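Local coordinates for uncharacterized protein lp_2219 (Lactobacillus plantarum, PDB 3HFQ) that is of unknown function but belongs by sequence to the seven-bladed beta-propeller lactonase family and may hydrolyse a lactone, at residues 45-48 with 52-55; 66-71 with 75-80; 88-93 with 189-194; 136-141 with 160-165; 253-258 with 313-318. The protein carries 1 engineered substitution. One frame throughout, in Å; residues are numbered along the deposited sequence.

Overall arrangement
Seven four-stranded antiparallel sheets make up this propeller, and the five contacts lie in or between six of them, taken here from the N terminus onward. Interaction 1 closes the tight hairpin between the two innermost strands of one blade, and interaction 2 closes the next-but-one turn of that sheet, between its two outer strands; the two touch through strands 52-59 and 62-71. Interaction 3 then spans 96 residues, joining the first strands of two blades about 5 Å from the chain's centre. Interaction 4 lies wholly between the segments of interaction 3, fastening a loop to a blade. After both come residues 253-258 and 313-318, where interaction 5 ties two successive blades together. None of the contacts cross along the chain.

Interaction 1. Residues 45-48 with 52-55; sequences LALS and CLYS
Leu-45, Ala-46 and Leu-47 pair with Ser-55, Tyr-54 and Leu-53 in the antiparallel hairpin that opens one four-stranded blade of the beta-propeller. Ala-46 and Tyr-54 form the hydrogen-bonded pair: Tyr-54 N reaches Ala-46 O at 2.8 Å, and Ala-46 N returns a bond to Tyr-54 O. Packing is tight on the face carrying Leu-45, Leu-47, Leu-53 and Ser-55. There CD2 of Leu-45 presses on CB of Ser-55 at 3.5 Å, closer than carbons usually sit, and CD1 of Leu-53 lies 3.9 Å from CD2 of Leu-47. Ile-18 of strand 17-24 touches Leu-45, Leu-53 and Ser-55, so that strand of the preceding blade covers part of this side. Toward the turn the contact is wetter. Ser-48 holds OG between its backbone N and carbonyl carbon (chi1 72°), where it accepts Cys-52 N at 3.0 Å, while Ser-48 N binds Cys-52 O. Tyr-54 brings the edge of its ring near CB of Ser-48, and its hydroxyl is also hydrogen-bonded to Gly-119 O. A single water joins the two side chains, lying 2.8 Å from Ser-48 OG and donating to Tyr-54 OH at 2.9 Å.

Interaction 2. Residues 66-71 with 75-80; sequences AAWQID and AHKLNT
With CG set anti to its carbonyl carbon (chi1 -40°), Trp-68 lays the six-membered part of its indole against Lys-77, whose own CG stands anti to its backbone N (chi1 -177°). The ring carbon CE3 of Trp-68 comes to 3.6 Å from CA of Lys-77, and CZ3 meets CB; further out, CG of Lys-77 stands over one face of the indole, offset toward its rim. The aliphatic root of the lysine thus does the touching, while its ammonium end bends away. On the same face of the sheet as Trp-68 and Lys-77, CD1 of Ile-70 meets CB of Ala-75 at 3.8 Å.

The strands are antiparallel, and Gln-69 and His-76 exchange a pair of backbone bonds, Gln-69 N to His-76 O at 2.8 Å and His-76 N to Gln-69 O at 2.9 Å. Next along, Leu-78 and Asn-79 both face Ala-67, a classic beta bulge: Ala-67 O accepts Leu-78 N at 2.8 Å, and Ala-67 N gives to Asn-79 O at 2.8 Å. The extra residue turns Leu-78 toward the partner strand, where Leu-78 CD1 packs 3.8 Å from Trp-68 C.

This hairpin forms the outer half of its propeller blade. Strand 62-71 is bonded on its other edge to strand 52-59, and Trp-68 NE1 reaches Ser-55 OG there. Leu-36 of strand 29-38, in the preceding blade, touches Ile-70 and Ala-75, while Asn-79 OD1 takes the backbone N of Leu-121 from the following one.

Interaction 3. Residues 88-93 with 189-194; sequences PAYVAV and PRHLVF. With PO4 (phosphate ion), chain C.
Water 2 bridges the two segments, donating to Ala-89 O at 2.8 Å and lying 2.9 Å from His-191 NE2, in the plane of the imidazole. Beside this bridge the rings of Tyr-90 and His-191 meet in an offset edge-to-face pair, the edge of the tyrosine directed at the face of the histidine with the planes 76° apart. CD1 of Tyr-90 makes the nearest approach, 3.7 Å from His-191 NE2. CG of Tyr-90 is anti to its backbone N (chi1 -171°), which sends the ring across toward the histidine, and the far end of that ring is anchored by a hydrogen bond from its hydroxyl group's oxygen to Asp-147 OD2.

Arg-190 adds a cation over the imidazole of its own neighbour: NH1 lies 3.4 Å above the plane of the His-191 ring, over its centre. Its chain runs extended from CG to NE, and the edge of the guanidinium grips one phosphate oxygen twice, NE to O2 at 2.8 Å and NH2 to O2 at 2.9 Å. The phosphate, probably from the crystallisation liquor, is also bound by His-144 and Arg-259, and NE of Arg-190 has a second anionic partner in Glu-206. Such a cluster of basic groups in the centre of a propeller is consistent with a site for an anionic ligand.

Strands 90-94 and 189-194 are each the first of their blade, and the blade between them supplies Tyr-145 of strand 143-148, whose ring meets both Tyr-90 and His-191; on the other side strand 241-247 packs Ile-245 against His-191.

Interaction 4. Residues 136-141 with 160-165; sequences PEQDGS and GSDKVY
Gln-138 reaches from its loop over Gly-160 to the carboxylate of Asp-162. Its CB lies 3.2 Å from Gly-160 O, and CG, set anti to the carbonyl carbon (chi1 -59°), stays beside the same oxygen at 3.6 Å. From there the chain runs extended, with CD still 3.9 Å from Gly-160 O, and ends with NE2 facing Asp-162, 3.1 Å from both OD1 and OD2. The amide and carboxylate planes stand 78° apart, and NE2 lies off the carboxylate plane, about equally far from the two oxygens. Both ends of the amide have further partners: OE1 takes the backbone N of Arg-135, and NE2 gives a hydrogen bond to Leu-159 O. These fix the rotation of the group.

A second touch is made by backbone alone. CA of Gly-160 approaches Gly-140 O at 3.2 Å in a CA-H...O contact, with an angle of 151° at the hydrogen. The absence of a side chain on Gly-160 lets that carbonyl come so near.

Asp-162 and Lys-163 both face Asp-158 in a G1 beta bulge, at the turn between strands 154-158 and 163-169. The carboxylate of Asp-162 accepts the backbone N of Gly-188 on OD1 and of Gly-186 on OD2, so the connection after strand 175-182 is gathered here, and the loop between strands 121-128 and 143-148 meets this turn through Gln-138 and Gly-140.

Interaction 5. Residues 253-258 with 313-318; sequences FLYVSN and YARDLT
One polar bond carries the contact: Arg-315 NE donates a hydrogen bond to Tyr-255 OH at 2.7 Å, with an N-H...O angle of 153°. The hydroxyl lies a little out of the guanidinium plane, and the tyrosine ring is turned 64° against that plane. Arg-315 starts with CG anti to its backbone N (chi1 169°) and continues straight from CG to NE, which carries the charged group across to the neighbouring blade. Tyr-255 OH is also hydrogen-bonded to Gly-320 O, and Arg-315 NH1 to Glu-297 O, so each polar group has a second partner.

Close contacts of carbon with polar atoms form the second group. CD2 of Phe-253 lies 3.6 Å from NH2 of Arg-315, the ring and guanidinium being steeply inclined to each other. Farther round the same ring, the CE2-CZ edge of Phe-253 meets a backbone carbonyl, with CZ 3.5 Å from Thr-318 O. The CD methylene of Arg-315 rests 3.6 Å from Tyr-255 OH.

A third group of bonds is local and shapes the turn that presents that carbonyl. Asp-316 OD1 accepts Thr-318 N at 2.8 Å, an Asx turn, and Thr-318 OG1 at 2.9 Å on its syn lone pair.

The contact joins two successive blades of the propeller. Strand 253-259 is second in its sheet, between strands 241-247 and 263-269, and strand 309-315 is third in the next, where Leu-322 of the outermost strand 322-330 touches both Tyr-255 and Arg-315.

Interaction 1. Residues 45-48 with 52-55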
# COMPACT_ATOMS: atom_id res chain seq x y z
N LEU A 45 -7.12 -0.90 -2.72
CA LEU A 45 -8.22 0.05 -2.64
C LEU A 45 -7.80 1.46 -2.27
O LEU A 45 -6.81 1.66 -1.56
CB LEU A 45 -9.22 -0.44 -1.58
CG LEU A 45 -9.67 -1.90 -1.65
CD1 LEU A 45 -10.44 -2.25 -0.38
CD2 LEU A 45 -10.52 -2.11 -2.89
N ALA A 46 -8.58 2.44 -2.73
CA ALA A 46 -8.34 3.86 -2.43
C ALA A 46 -9.69 4.54 -2.26
O ALA A 46 -10.64 4.22 -2.98
CB ALA A 46 -7.56 4.52 -3.57
N LEU A 47 -9.78 5.47 -1.32
CA LEU A 47 -11.02 6.18 -1.05
C LEU A 47 -10.89 7.69 -1.24
O LEU A 47 -9.83 8.26 -1.01
CB LEU A 47 -11.47 5.91 0.39
CG LEU A 47 -12.10 4.56 0.73
CD1 LEU A 47 -12.08 4.33 2.24
CD2 LEU A 47 -13.54 4.53 0.20
N SER A 48 -11.98 8.32 -1.68
CA SER A 48 -11.99 9.76 -1.87
C SER A 48 -12.79 10.38 -0.73
O SER A 48 -13.45 9.67 0.03
CB SER A 48 -12.64 10.14 -3.21
OG SER A 48 -14.04 9.94 -3.17
N CYS A 52 -16.09 7.80 -2.45
CA CYS A 52 -16.05 6.98 -3.64
C CYS A 52 -14.90 6.02 -3.42
O CYS A 52 -13.88 6.38 -2.83
CB CYS A 52 -15.82 7.83 -4.89
SG CYS A 52 -17.34 8.60 -5.52
N LEU A 53 -15.08 4.78 -3.88
CA LEU A 53 -14.07 3.75 -3.73
C LEU A 53 -13.49 3.39 -5.09
O LEU A 53 -14.23 3.23 -6.06
CB LEU A 53 -14.70 2.51 -3.10
CG LEU A 53 -13.88 1.22 -2.99
CD1 LEU A 53 -12.68 1.44 -2.08
CD2 LEU A 53 -14.76 0.12 -2.44
N TYR A 54 -12.17 3.28 -5.15
CA TYR A 54 -11.49 2.94 -6.39
C TYR A 54 -10.72 1.65 -6.11
O TYR A 54 -9.95 1.58 -5.16
CB TYR A 54 -10.57 4.09 -6.80
CG TYR A 54 -11.36 5.36 -7.08
CD1 TYR A 54 -12.15 5.47 -8.22
CD2 TYR A 54 -11.40 6.39 -6.15
CE1 TYR A 54 -12.96 6.58 -8.44
CE2 TYR A 54 -12.22 7.52 -6.35
CZ TYR A 54 -13.00 7.60 -7.49
OH TYR A 54 -13.83 8.68 -7.70
N SER A 55 -10.95 0.64 -6.94
CA SER A 55 -10.31 -0.65 -6.73
C SER A 55 -9.66 -1.25 -7.96
O SER A 55 -10.10 -1.02 -9.09
CB SER A 55 -11.34 -1.64 -6.21
OG SER A 55 -12.39 -1.81 -7.16
O HOH W 1 -14.49 10.81 -5.81

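Interaction 2. Residues 66-71 with 75-80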
# COMPACT_ATOMS: atom_id res chain seq x y z
N ALA A 66 -11.77 0.16 -11.08
CA ALA A 66 -13.23 0.25 -11.01
C ALA A 66 -13.57 1.35 -10.01
O ALA A 66 -12.90 1.49 -8.99
CB ALA A 66 -13.83 -1.07 -10.55
N ALA A 67 -14.61 2.12 -10.33
CA ALA A 67 -15.05 3.22 -9.47
C ALA A 67 -16.41 2.89 -8.86
O ALA A 67 -17.33 2.45 -9.57
CB ALA A 67 -15.15 4.51 -10.28
N TRP A 68 -16.54 3.10 -7.56
CA TRP A 68 -17.78 2.83 -6.85
C TRP A 68 -18.15 4.00 -5.94
O TRP A 68 -17.27 4.71 -5.46
CB TRP A 68 -17.66 1.59 -5.95
CG TRP A 68 -16.90 0.44 -6.51
CD1 TRP A 68 -15.54 0.33 -6.63
CD2 TRP A 68 -17.45 -0.78 -7.00
NE1 TRP A 68 -15.22 -0.89 -7.18
CE2 TRP A 68 -16.38 -1.59 -7.43
CE3 TRP A 68 -18.76 -1.26 -7.16
CZ2 TRP A 68 -16.56 -2.87 -7.96
CZ3 TRP A 68 -18.95 -2.53 -7.69
CH2 TRP A 68 -17.85 -3.31 -8.10
N GLN A 69 -19.44 4.19 -5.72
CA GLN A 69 -19.91 5.22 -4.79
C GLN A 69 -20.40 4.45 -3.58
O GLN A 69 -21.27 3.59 -3.70
CB GLN A 69 -21.07 6.02 -5.37
CG GLN A 69 -21.73 6.95 -4.34
CD GLN A 69 -20.82 8.11 -3.92
OE1 GLN A 69 -20.55 9.01 -4.71
NE2 GLN A 69 -20.36 8.07 -2.67
N ILE A 70 -19.83 4.73 -2.41
CA ILE A 70 -20.26 4.06 -1.19
C ILE A 70 -21.48 4.78 -0.64
O ILE A 70 -21.50 6.01 -0.57
CB ILE A 70 -19.14 4.07 -0.12
CG1 ILE A 70 -17.87 3.44 -0.67
CG2 ILE A 70 -19.61 3.33 1.13
CD1 ILE A 70 -18.06 2.04 -1.22
N ASP A 71 -22.50 4.01 -0.27
CA ASP A 71 -23.74 4.57 0.28
C ASP A 71 -24.14 3.68 1.45
O ASP A 71 -24.72 2.61 1.26
CB ASP A 71 -24.83 4.58 -0.79
CG ASP A 71 -26.17 5.07 -0.27
OD1 ASP A 71 -26.19 5.78 0.76
OD2 ASP A 71 -27.20 4.76 -0.89
N ALA A 75 -22.40 -0.48 -1.92
CA ALA A 75 -21.57 0.15 -2.93
C ALA A 75 -22.26 0.11 -4.29
O ALA A 75 -22.85 -0.90 -4.66
CB ALA A 75 -20.22 -0.57 -3.01
N HIS A 76 -22.20 1.22 -5.02
CA HIS A 76 -22.83 1.30 -6.33
C HIS A 76 -21.74 1.52 -7.37
O HIS A 76 -20.93 2.44 -7.24
CB HIS A 76 -23.82 2.47 -6.37
CG HIS A 76 -24.86 2.42 -5.29
ND1 HIS A 76 -25.83 1.44 -5.22
CD2 HIS A 76 -25.07 3.22 -4.22
CE1 HIS A 76 -26.59 1.64 -4.17
NE2 HIS A 76 -26.15 2.72 -3.54
N LYS A 77 -21.70 0.66 -8.39
CA LYS A 77 -20.70 0.79 -9.44
C LYS A 77 -20.95 2.02 -10.30
O LYS A 77 -22.08 2.27 -10.73
CB LYS A 77 -20.70 -0.46 -10.33
CG LYS A 77 -19.61 -0.44 -11.41
CD LYS A 77 -19.70 -1.65 -12.32
CE LYS A 77 -20.88 -1.57 -13.27
NZ LYS A 77 -20.72 -0.48 -14.28
N LEU A 78 -19.90 2.79 -10.56
CA LEU A 78 -20.02 3.98 -11.39
C LEU A 78 -19.55 3.63 -12.80
O LEU A 78 -20.29 3.78 -13.77
CB LEU A 78 -19.20 5.12 -10.80
CG LEU A 78 -19.69 5.59 -9.42
CD1 LEU A 78 -18.64 6.48 -8.76
CD2 LEU A 78 -21.01 6.33 -9.57
N ASN A 79 -18.31 3.15 -12.91
CA ASN A 79 -17.76 2.75 -14.20
C ASN A 79 -16.40 2.11 -13.98
O ASN A 79 -15.95 1.98 -12.84
CB ASN A 79 -17.65 3.96 -15.15
CG ASN A 79 -16.37 4.76 -14.95
OD1 ASN A 79 -15.95 5.03 -13.82
ND2 ASN A 79 -15.76 5.17 -16.06
N THR A 80 -15.76 1.67 -15.06
CA THR A 80 -14.44 1.08 -14.96
C THR A 80 -13.60 1.57 -16.12
O THR A 80 -14.14 1.96 -17.16
CB THR A 80 -14.47 -0.48 -15.02
OG1 THR A 80 -14.81 -0.90 -16.35
CG2 THR A 80 -15.49 -1.03 -14.03

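Interaction 3. Residues 88-93 with 189-194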
# COMPACT_ATOMS: atom_id res chain seq x y z
N PRO A 88 -3.79 -3.64 -12.37
CA PRO A 88 -2.72 -2.94 -11.65
C PRO A 88 -2.46 -3.52 -10.26
O PRO A 88 -3.09 -4.50 -9.87
CB PRO A 88 -3.22 -1.49 -11.62
CG PRO A 88 -4.72 -1.67 -11.58
CD PRO A 88 -4.95 -2.76 -12.59
N ALA A 89 -1.55 -2.90 -9.51
CA ALA A 89 -1.20 -3.39 -8.17
C ALA A 89 -1.36 -2.36 -7.06
O ALA A 89 -1.30 -2.71 -5.88
CB ALA A 89 0.23 -3.93 -8.18
N TYR A 90 -1.54 -1.10 -7.43
CA TYR A 90 -1.69 -0.02 -6.46
C TYR A 90 -2.61 1.03 -7.04
O TYR A 90 -2.68 1.19 -8.26
CB TYR A 90 -0.32 0.61 -6.17
CG TYR A 90 -0.29 1.60 -5.02
CD1 TYR A 90 -0.17 1.16 -3.70
CD2 TYR A 90 -0.37 2.97 -5.25
CE1 TYR A 90 -0.12 2.06 -2.64
CE2 TYR A 90 -0.32 3.89 -4.19
CZ TYR A 90 -0.20 3.42 -2.89
OH TYR A 90 -0.14 4.31 -1.83
N VAL A 91 -3.33 1.75 -6.18
CA VAL A 91 -4.23 2.81 -6.62
C VAL A 91 -4.31 3.87 -5.52
O VAL A 91 -4.33 3.53 -4.34
CB VAL A 91 -5.65 2.25 -6.94
CG1 VAL A 91 -6.27 1.60 -5.71
CG2 VAL A 91 -6.54 3.36 -7.48
N ALA A 92 -4.31 5.14 -5.91
CA ALA A 92 -4.38 6.24 -4.94
C ALA A 92 -5.20 7.40 -5.49
O ALA A 92 -5.37 7.54 -6.70
CB ALA A 92 -2.97 6.72 -4.59
N VAL A 93 -5.70 8.25 -4.58
CA VAL A 93 -6.51 9.40 -4.98
C VAL A 93 -5.82 10.74 -4.69
O VAL A 93 -5.21 10.91 -3.63
CB VAL A 93 -7.88 9.40 -4.24
CG1 VAL A 93 -8.64 10.70 -4.54
CG2 VAL A 93 -8.72 8.20 -4.69
N PRO A 189 12.74 -2.14 -4.38
CA PRO A 189 11.86 -1.18 -3.70
C PRO A 189 10.39 -1.44 -4.04
O PRO A 189 10.06 -1.73 -5.18
CB PRO A 189 12.36 0.16 -4.22
CG PRO A 189 12.77 -0.18 -5.63
CD PRO A 189 13.52 -1.48 -5.44
N ARG A 190 9.51 -1.30 -3.05
CA ARG A 190 8.10 -1.59 -3.26
C ARG A 190 7.17 -0.43 -2.91
O ARG A 190 6.49 0.12 -3.78
CB ARG A 190 7.72 -2.83 -2.46
CG ARG A 190 6.34 -3.43 -2.78
CD ARG A 190 6.10 -4.66 -1.90
NE ARG A 190 4.87 -5.36 -2.23
CZ ARG A 190 3.66 -5.03 -1.79
NH1 ARG A 190 3.50 -3.98 -0.98
NH2 ARG A 190 2.60 -5.76 -2.14
N HIS A 191 7.12 -0.09 -1.62
CA HIS A 191 6.28 1.00 -1.12
C HIS A 191 7.11 1.93 -0.24
O HIS A 191 8.18 1.55 0.24
CB HIS A 191 5.14 0.46 -0.24
CG HIS A 191 3.98 -0.11 -1.01
ND1 HIS A 191 2.76 -0.35 -0.41
CD2 HIS A 191 3.86 -0.50 -2.29
CE1 HIS A 191 1.94 -0.86 -1.31
NE2 HIS A 191 2.57 -0.97 -2.46
N LEU A 192 6.60 3.14 -0.02
CA LEU A 192 7.27 4.11 0.84
C LEU A 192 6.21 4.92 1.58
O LEU A 192 5.03 4.85 1.26
CB LEU A 192 8.19 5.04 0.03
CG LEU A 192 7.65 6.04 -1.01
CD1 LEU A 192 6.91 7.19 -0.33
CD2 LEU A 192 8.83 6.59 -1.79
N VAL A 193 6.65 5.67 2.58
CA VAL A 193 5.76 6.51 3.36
C VAL A 193 6.57 7.71 3.84
O VAL A 193 7.72 7.57 4.24
CB VAL A 193 5.16 5.74 4.58
CG1 VAL A 193 6.27 5.32 5.54
CG2 VAL A 193 4.13 6.60 5.28
N PHE A 194 5.97 8.90 3.77
CA PHE A 194 6.64 10.13 4.19
C PHE A 194 6.36 10.48 5.64
O PHE A 194 5.31 10.13 6.19
CB PHE A 194 6.21 11.32 3.32
CG PHE A 194 6.92 11.41 2.00
CD1 PHE A 194 6.41 10.78 0.87
CD2 PHE A 194 8.10 12.13 1.89
CE1 PHE A 194 7.06 10.88 -0.36
CE2 PHE A 194 8.76 12.24 0.66
CZ PHE A 194 8.24 11.61 -0.46
P PO4 C . 4.49 -8.29 -4.96
O1 PO4 C . 4.55 -9.86 -4.96
O2 PO4 C . 4.27 -7.77 -3.48
O3 PO4 C . 5.84 -7.70 -5.53
O4 PO4 C . 3.29 -7.80 -5.86
O HOH W 2 0.62 -2.50 -3.88

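Interaction 4. Residues 136-141 with 160-165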
# COMPACT_ATOMS: atom_id res chain seq x y z
N PRO A 136 15.82 -12.76 -9.91
CA PRO A 136 14.88 -13.44 -10.80
C PRO A 136 13.57 -12.68 -10.97
O PRO A 136 12.95 -12.71 -12.03
CB PRO A 136 14.67 -14.80 -10.13
CG PRO A 136 15.97 -15.03 -9.43
CD PRO A 136 16.26 -13.67 -8.83
N GLU A 137 13.14 -12.01 -9.90
CA GLU A 137 11.89 -11.26 -9.94
C GLU A 137 12.02 -9.96 -10.72
O GLU A 137 11.01 -9.34 -11.06
CB GLU A 137 11.42 -10.94 -8.51
CG GLU A 137 11.12 -12.17 -7.66
CD GLU A 137 12.31 -12.64 -6.85
OE1 GLU A 137 13.45 -12.25 -7.17
OE2 GLU A 137 12.10 -13.41 -5.88
N GLN A 138 13.25 -9.57 -11.02
CA GLN A 138 13.49 -8.32 -11.74
C GLN A 138 13.78 -8.49 -13.23
O GLN A 138 14.74 -7.93 -13.75
CB GLN A 138 14.63 -7.57 -11.06
CG GLN A 138 14.34 -7.26 -9.59
CD GLN A 138 15.52 -6.64 -8.88
OE1 GLN A 138 16.58 -7.25 -8.77
NE2 GLN A 138 15.33 -5.43 -8.37
N ASP A 139 12.93 -9.25 -13.91
CA ASP A 139 13.09 -9.50 -15.34
C ASP A 139 12.75 -8.28 -16.20
O ASP A 139 13.16 -8.19 -17.35
CB ASP A 139 12.23 -10.69 -15.77
CG ASP A 139 10.79 -10.57 -15.31
OD1 ASP A 139 9.89 -10.94 -16.10
OD2 ASP A 139 10.55 -10.14 -14.16
N GLY A 140 11.98 -7.35 -15.63
CA GLY A 140 11.61 -6.16 -16.37
C GLY A 140 11.08 -5.10 -15.42
O GLY A 140 11.16 -5.27 -14.20
N SER A 141 10.56 -4.00 -15.95
CA SER A 141 10.03 -2.94 -15.10
C SER A 141 8.78 -3.42 -14.39
O SER A 141 7.89 -4.02 -15.00
CB SER A 141 9.69 -1.70 -15.93
OG SER A 141 8.98 -0.76 -15.14
N GLY A 160 11.27 -3.62 -10.28
CA GLY A 160 12.07 -4.32 -11.26
C GLY A 160 13.41 -3.71 -11.61
O GLY A 160 14.37 -4.44 -11.89
N SER A 161 13.50 -2.38 -11.60
CA SER A 161 14.75 -1.71 -11.95
C SER A 161 15.46 -1.03 -10.78
O SER A 161 16.46 -0.34 -10.98
CB SER A 161 14.48 -0.67 -13.03
OG SER A 161 13.62 0.34 -12.54
N ASP A 162 14.96 -1.23 -9.56
CA ASP A 162 15.56 -0.64 -8.37
C ASP A 162 15.60 0.88 -8.42
O ASP A 162 16.61 1.50 -8.07
CB ASP A 162 16.99 -1.17 -8.16
CG ASP A 162 17.01 -2.61 -7.70
OD1 ASP A 162 16.30 -2.93 -6.72
OD2 ASP A 162 17.74 -3.42 -8.31
N LYS A 163 14.50 1.50 -8.84
CA LYS A 163 14.46 2.95 -8.93
C LYS A 163 13.21 3.58 -8.33
O LYS A 163 12.13 2.98 -8.33
CB LYS A 163 14.57 3.40 -10.39
CG LYS A 163 15.92 3.10 -11.03
CD LYS A 163 15.89 3.39 -12.52
CE LYS A 163 17.21 3.05 -13.19
NZ LYS A 163 18.34 3.90 -12.70
N VAL A 164 13.37 4.78 -7.80
CA VAL A 164 12.26 5.53 -7.25
C VAL A 164 12.20 6.83 -8.03
O VAL A 164 13.10 7.68 -7.93
CB VAL A 164 12.44 5.86 -5.75
CG1 VAL A 164 11.24 6.66 -5.25
CG2 VAL A 164 12.58 4.57 -4.93
N TYR A 165 11.16 6.97 -8.84
CA TYR A 165 10.98 8.16 -9.65
C TYR A 165 10.11 9.18 -8.94
O TYR A 165 9.26 8.83 -8.11
CB TYR A 165 10.28 7.83 -10.97
CG TYR A 165 11.01 6.91 -11.92
CD1 TYR A 165 10.96 5.53 -11.77
CD2 TYR A 165 11.72 7.43 -13.00
CE1 TYR A 165 11.60 4.68 -12.67
CE2 TYR A 165 12.37 6.60 -13.90
CZ TYR A 165 12.30 5.22 -13.74
OH TYR A 165 12.93 4.40 -14.65

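Interaction 5. Residues 253-258 with 313-318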
# COMPACT_ATOMS: atom_id res chain seq x y z
N PHE A 253 6.83 6.09 15.12
CA PHE A 253 6.97 4.66 14.90
C PHE A 253 6.68 4.20 13.48
O PHE A 253 5.69 4.60 12.87
CB PHE A 253 6.07 3.92 15.89
CG PHE A 253 6.46 4.15 17.32
CD1 PHE A 253 7.56 3.51 17.87
CD2 PHE A 253 5.76 5.06 18.11
CE1 PHE A 253 7.96 3.77 19.18
CE2 PHE A 253 6.15 5.34 19.42
CZ PHE A 253 7.26 4.69 19.95
N LEU A 254 7.57 3.35 12.96
CA LEU A 254 7.46 2.81 11.61
C LEU A 254 7.12 1.33 11.69
O LEU A 254 7.67 0.60 12.53
CB LEU A 254 8.77 3.00 10.85
CG LEU A 254 8.81 2.66 9.36
CD1 LEU A 254 8.02 3.70 8.57
CD2 LEU A 254 10.26 2.65 8.88
N TYR A 255 6.23 0.87 10.81
CA TYR A 255 5.83 -0.53 10.79
C TYR A 255 5.98 -1.12 9.39
O TYR A 255 5.74 -0.43 8.40
CB TYR A 255 4.37 -0.67 11.26
CG TYR A 255 4.10 -0.09 12.64
CD1 TYR A 255 4.03 1.29 12.83
CD2 TYR A 255 3.96 -0.92 13.75
CE1 TYR A 255 3.84 1.83 14.11
CE2 TYR A 255 3.78 -0.39 15.03
CZ TYR A 255 3.72 0.98 15.20
OH TYR A 255 3.59 1.52 16.47
N VAL A 256 6.39 -2.38 9.31
CA VAL A 256 6.52 -3.04 8.01
C VAL A 256 6.11 -4.51 8.15
O VAL A 256 6.34 -5.12 9.19
CB VAL A 256 7.98 -2.96 7.47
CG1 VAL A 256 8.93 -3.72 8.37
CG2 VAL A 256 8.04 -3.49 6.05
N SER A 257 5.46 -5.05 7.12
CA SER A 257 5.04 -6.45 7.18
C SER A 257 6.00 -7.33 6.39
O SER A 257 6.55 -6.93 5.36
CB SER A 257 3.61 -6.61 6.64
OG SER A 257 3.51 -6.21 5.28
N ASN A 258 6.21 -8.55 6.90
CA ASN A 258 7.11 -9.51 6.28
C ASN A 258 6.37 -10.77 5.83
O ASN A 258 5.74 -11.44 6.64
CB ASN A 258 8.20 -9.92 7.28
CG ASN A 258 9.15 -8.78 7.62
OD1 ASN A 258 9.20 -8.32 8.76
ND2 ASN A 258 9.89 -8.32 6.63
N TYR A 313 -4.57 -6.15 16.66
CA TYR A 313 -3.61 -5.87 17.73
C TYR A 313 -4.00 -4.59 18.44
O TYR A 313 -4.65 -3.72 17.87
CB TYR A 313 -2.20 -5.60 17.19
CG TYR A 313 -1.58 -6.66 16.35
CD1 TYR A 313 -1.64 -6.59 14.96
CD2 TYR A 313 -0.85 -7.70 16.93
CE1 TYR A 313 -1.00 -7.53 14.16
CE2 TYR A 313 -0.21 -8.65 16.14
CZ TYR A 313 -0.28 -8.55 14.76
OH TYR A 313 0.38 -9.45 13.97
N ALA A 314 -3.57 -4.49 19.69
CA ALA A 314 -3.77 -3.29 20.46
C ALA A 314 -2.40 -2.63 20.27
O ALA A 314 -1.39 -3.33 20.17
CB ALA A 314 -3.99 -3.61 21.93
N ARG A 315 -2.37 -1.31 20.18
CA ARG A 315 -1.11 -0.60 20.00
C ARG A 315 -0.95 0.45 21.09
O ARG A 315 -1.82 1.29 21.29
CB ARG A 315 -1.08 0.09 18.63
CG ARG A 315 0.08 1.06 18.45
CD ARG A 315 0.08 1.74 17.07
NE ARG A 315 1.21 2.65 16.93
CZ ARG A 315 1.23 3.91 17.34
NH1 ARG A 315 0.16 4.44 17.93
NH2 ARG A 315 2.33 4.64 17.19
N ASP A 316 0.18 0.41 21.80
CA ASP A 316 0.45 1.38 22.86
C ASP A 316 0.80 2.70 22.19
O ASP A 316 1.70 2.76 21.35
CB ASP A 316 1.62 0.90 23.73
CG ASP A 316 1.83 1.77 24.96
OD1 ASP A 316 2.22 2.94 24.81
OD2 ASP A 316 1.58 1.27 26.08
N LEU A 317 0.09 3.76 22.57
CA LEU A 317 0.28 5.08 21.98
C LEU A 317 1.63 5.75 22.27
O LEU A 317 2.08 6.59 21.50
CB LEU A 317 -0.84 6.02 22.43
CG LEU A 317 -2.28 5.57 22.17
CD1 LEU A 317 -3.24 6.65 22.65
CD2 LEU A 317 -2.48 5.30 20.69
N THR A 318 2.27 5.38 23.37
CA THR A 318 3.54 5.99 23.71
C THR A 318 4.75 5.13 23.34
O THR A 318 5.78 5.66 22.92
CB THR A 318 3.60 6.34 25.22
OG1 THR A 318 3.60 5.14 26.00
CG2 THR A 318 2.40 7.19 25.61